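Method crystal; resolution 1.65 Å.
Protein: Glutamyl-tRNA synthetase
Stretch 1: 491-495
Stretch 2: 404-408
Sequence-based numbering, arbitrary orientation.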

ATOM      1  N   ILE A 491       4.184  18.900 -31.040  1.00 16.51           N
ATOM      2  CA  ILE A 491       2.879  18.543 -30.514  1.00 16.66           C
ATOM      3  C   ILE A 491       2.495  17.156 -31.014  1.00 15.25           C
ATOM      4  O   ILE A 491       2.740  16.806 -32.176  1.00 17.08           O
ATOM      5  CB  ILE A 491       1.781  19.601 -30.860  1.00 17.44           C
ATOM      6  CG1 ILE A 491       0.529  19.382 -29.994  1.00 18.13           C
ATOM      7  CG2 ILE A 491       1.428  19.570 -32.333  1.00 16.42           C
ATOM      8  CD1 ILE A 491      -0.468  20.543 -30.047  1.00 23.97           C
ATOM      9  N   HIS A 492       1.903  16.354 -30.132  1.00 16.10           N
ATOM     10  CA  HIS A 492       1.396  15.058 -30.575  1.00 16.42           C
ATOM     11  C   HIS A 492       0.045  15.274 -31.239  1.00 18.77           C
ATOM     12  O   HIS A 492      -0.546  16.358 -31.127  1.00 18.24           O
ATOM     13  CB  HIS A 492       1.351  14.019 -29.438  1.00 14.88           C
ATOM     14  CG  HIS A 492       0.538  14.432 -28.249  1.00 18.78           C
ATOM     15  ND1 HIS A 492       0.920  15.446 -27.400  1.00 16.08           N
ATOM     16  CD2 HIS A 492      -0.610  13.923 -27.734  1.00 19.14           C
ATOM     17  CE1 HIS A 492       0.030  15.566 -26.428  1.00 18.29           C
ATOM     18  NE2 HIS A 492      -0.909  14.653 -26.610  1.00 18.47           N
ATOM     19  N   TRP A 493      -0.424  14.263 -31.953  1.00 14.60           N
ATOM     20  CA  TRP A 493      -1.554  14.431 -32.865  1.00 14.19           C
ATOM     21  C   TRP A 493      -2.105  13.071 -33.278  1.00 17.13           C
ATOM     22  O   TRP A 493      -1.412  12.052 -33.188  1.00 16.49           O
ATOM     23  CB  TRP A 493      -1.123  15.245 -34.103  1.00 16.03           C
ATOM     24  CG  TRP A 493      -0.046  14.546 -34.886  1.00 15.71           C
ATOM     25  CD1 TRP A 493       1.290  14.479 -34.579  1.00 16.25           C
ATOM     26  CD2 TRP A 493      -0.227  13.769 -36.068  1.00 16.74           C
ATOM     27  NE1 TRP A 493       1.953  13.723 -35.534  1.00 16.00           N
ATOM     28  CE2 TRP A 493       1.039  13.274 -36.448  1.00 16.72           C
ATOM     29  CE3 TRP A 493      -1.337  13.456 -36.858  1.00 17.93           C
ATOM     30  CZ2 TRP A 493       1.216  12.463 -37.580  1.00 18.58           C
ATOM     31  CZ3 TRP A 493      -1.156  12.663 -37.983  1.00 20.60           C
ATOM     32  CH2 TRP A 493       0.114  12.181 -38.333  1.00 15.44           C
ATOM     33  N   VAL A 494      -3.362  13.054 -33.703  1.00 14.34           N
ATOM     34  CA  VAL A 494      -4.018  11.832 -34.152  1.00 17.98           C
ATOM     35  C   VAL A 494      -4.742  12.071 -35.482  1.00 17.18           C
ATOM     36  O   VAL A 494      -5.536  13.004 -35.595  1.00 18.22           O
ATOM     37  CB  VAL A 494      -5.044  11.349 -33.108  1.00 13.77           C
ATOM     38  CG1 VAL A 494      -5.676  10.038 -33.566  1.00 18.14           C
ATOM     39  CG2 VAL A 494      -4.380  11.175 -31.722  1.00 16.74           C
ATOM     40  N   PRO A 495      -4.469  11.236 -36.500  1.00 16.58           N
ATOM     41  CA  PRO A 495      -5.196  11.343 -37.772  1.00 19.77           C
ATOM     42  C   PRO A 495      -6.696  11.224 -37.524  1.00 18.82           C
ATOM     43  O   PRO A 495      -7.127  10.322 -36.805  1.00 18.60           O
ATOM     44  CB  PRO A 495      -4.705  10.126 -38.568  1.00 22.07           C
ATOM     45  CG  PRO A 495      -3.386   9.758 -37.972  1.00 23.37           C
ATOM     46  CD  PRO A 495      -3.434  10.183 -36.518  1.00 17.66           C
TER
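Stretch 2 (404-408) YFFAA

Two segments distant in sequence can pack round one central phenylalanine ring, met by other aromatic residues and a few smaller side chains, and residues 404-408 of this glutamyl-tRNA synthetase illustrate the principle. The backbone is extended throughout, its phi/psi pairs all in the beta region, and it runs crosswise to 491-495, neither parallel nor antiparallel, approaching most closely where the CA atoms of Phe405 and His492 lie 6.0 Å apart. Tyr404 stays clear of the contact. Phe405 is its centre: with chi1 in the m well, its CA-to-CB bond points toward stretch 1 and its ring meets His492 and Trp493, while Val494 CG2 approaches Phe405 O at 3.6 Å. His492 CB sits over one face of that ring, 3.8 Å from the centroid and 3.4 Å from Phe405 CD1, a CH-pi contact. Trp493 turns its CA-to-CB bond away, yet its indole comes back to meet the phenyl ring obliquely, NE1 lying 3.8 Å from Phe405 CE2. The CA-to-CB bond of Phe406 points away, and the residue contributes backbone instead: its O lies 3.0 Å from His492 NE2, near the imidazole plane. The methyl of Ala407 packs on Val494, CB to CG2 being 4.2 Å. At Ala408 direct contact ends, but a water bridges the stretches, accepting a hydrogen bond from Ala408 N at 3.0 Å and hydrogen-bonded to His492 NE2 at 2.9 Å.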

ATOM      1  N   TYR A 404       2.203   5.594 -27.679  1.00 13.70           N
ATOM      2  CA  TYR A 404       1.076   6.003 -28.517  1.00 11.70           C
ATOM      3  C   TYR A 404       0.771   7.488 -28.321  1.00 12.57           C
ATOM      4  O   TYR A 404       1.092   8.056 -27.269  1.00 16.43           O
ATOM      5  CB  TYR A 404      -0.173   5.188 -28.158  1.00 14.59           C
ATOM      6  CG  TYR A 404       0.024   3.695 -28.322  1.00 11.58           C
ATOM      7  CD1 TYR A 404      -0.202   3.081 -29.549  1.00 14.74           C
ATOM      8  CD2 TYR A 404       0.494   2.922 -27.271  1.00 12.33           C
ATOM      9  CE1 TYR A 404      -0.001   1.713 -29.710  1.00 16.77           C
ATOM     10  CE2 TYR A 404       0.702   1.559 -27.424  1.00 14.97           C
ATOM     11  CZ  TYR A 404       0.445   0.966 -28.641  1.00 16.69           C
ATOM     12  OH  TYR A 404       0.670  -0.391 -28.776  1.00 15.61           O
ATOM     13  N   PHE A 405       0.114   8.093 -29.312  1.00 13.82           N
ATOM     14  CA  PHE A 405      -0.386   9.473 -29.198  1.00 15.01           C
ATOM     15  C   PHE A 405      -1.839   9.458 -28.719  1.00 13.83           C
ATOM     16  O   PHE A 405      -2.719   8.957 -29.430  1.00 15.39           O
ATOM     17  CB  PHE A 405      -0.338  10.191 -30.554  1.00 14.11           C
ATOM     18  CG  PHE A 405       1.052  10.557 -31.026  1.00 14.37           C
ATOM     19  CD1 PHE A 405       2.093  10.733 -30.122  1.00 16.47           C
ATOM     20  CD2 PHE A 405       1.299  10.754 -32.379  1.00 18.30           C
ATOM     21  CE1 PHE A 405       3.378  11.079 -30.571  1.00 16.18           C
ATOM     22  CE2 PHE A 405       2.577  11.104 -32.825  1.00 16.56           C
ATOM     23  CZ  PHE A 405       3.603  11.277 -31.920  1.00 15.50           C
ATOM     24  N   PHE A 406      -2.075  10.011 -27.529  1.00 15.68           N
ATOM     25  CA  PHE A 406      -3.413  10.245 -26.999  1.00 16.14           C
ATOM     26  C   PHE A 406      -3.578  11.748 -26.874  1.00 15.19           C
ATOM     27  O   PHE A 406      -2.813  12.396 -26.173  1.00 17.38           O
ATOM     28  CB  PHE A 406      -3.564   9.576 -25.622  1.00 12.75           C
ATOM     29  CG  PHE A 406      -4.779  10.039 -24.829  1.00 15.25           C
ATOM     30  CD1 PHE A 406      -6.057   9.647 -25.202  1.00 20.23           C
ATOM     31  CD2 PHE A 406      -4.622  10.837 -23.702  1.00 18.95           C
ATOM     32  CE1 PHE A 406      -7.175  10.061 -24.475  1.00 20.21           C
ATOM     33  CE2 PHE A 406      -5.729  11.252 -22.957  1.00 17.12           C
ATOM     34  CZ  PHE A 406      -7.002  10.866 -23.343  1.00 16.12           C
ATOM     35  N   ALA A 407      -4.566  12.292 -27.579  1.00 15.75           N
ATOM     36  CA  ALA A 407      -4.849  13.723 -27.521  1.00 16.37           C
ATOM     37  C   ALA A 407      -6.020  13.962 -26.571  1.00 15.22           C
ATOM     38  O   ALA A 407      -7.172  13.693 -26.925  1.00 19.11           O
ATOM     39  CB  ALA A 407      -5.174  14.250 -28.917  1.00 20.54           C
ATOM     40  N   ALA A 408      -5.708  14.451 -25.372  1.00 17.41           N
ATOM     41  CA  ALA A 408      -6.718  14.811 -24.375  1.00 18.46           C
ATOM     42  C   ALA A 408      -7.489  16.051 -24.835  1.00 17.22           C
ATOM     43  O   ALA A 408      -6.897  16.955 -25.411  1.00 21.18           O
ATOM     44  CB  ALA A 408      -6.048  15.098 -23.064  1.00 23.15           C
TER
HETATM   45  O   HOH W   1      -2.902  14.909 -24.495  1.00 17.75           O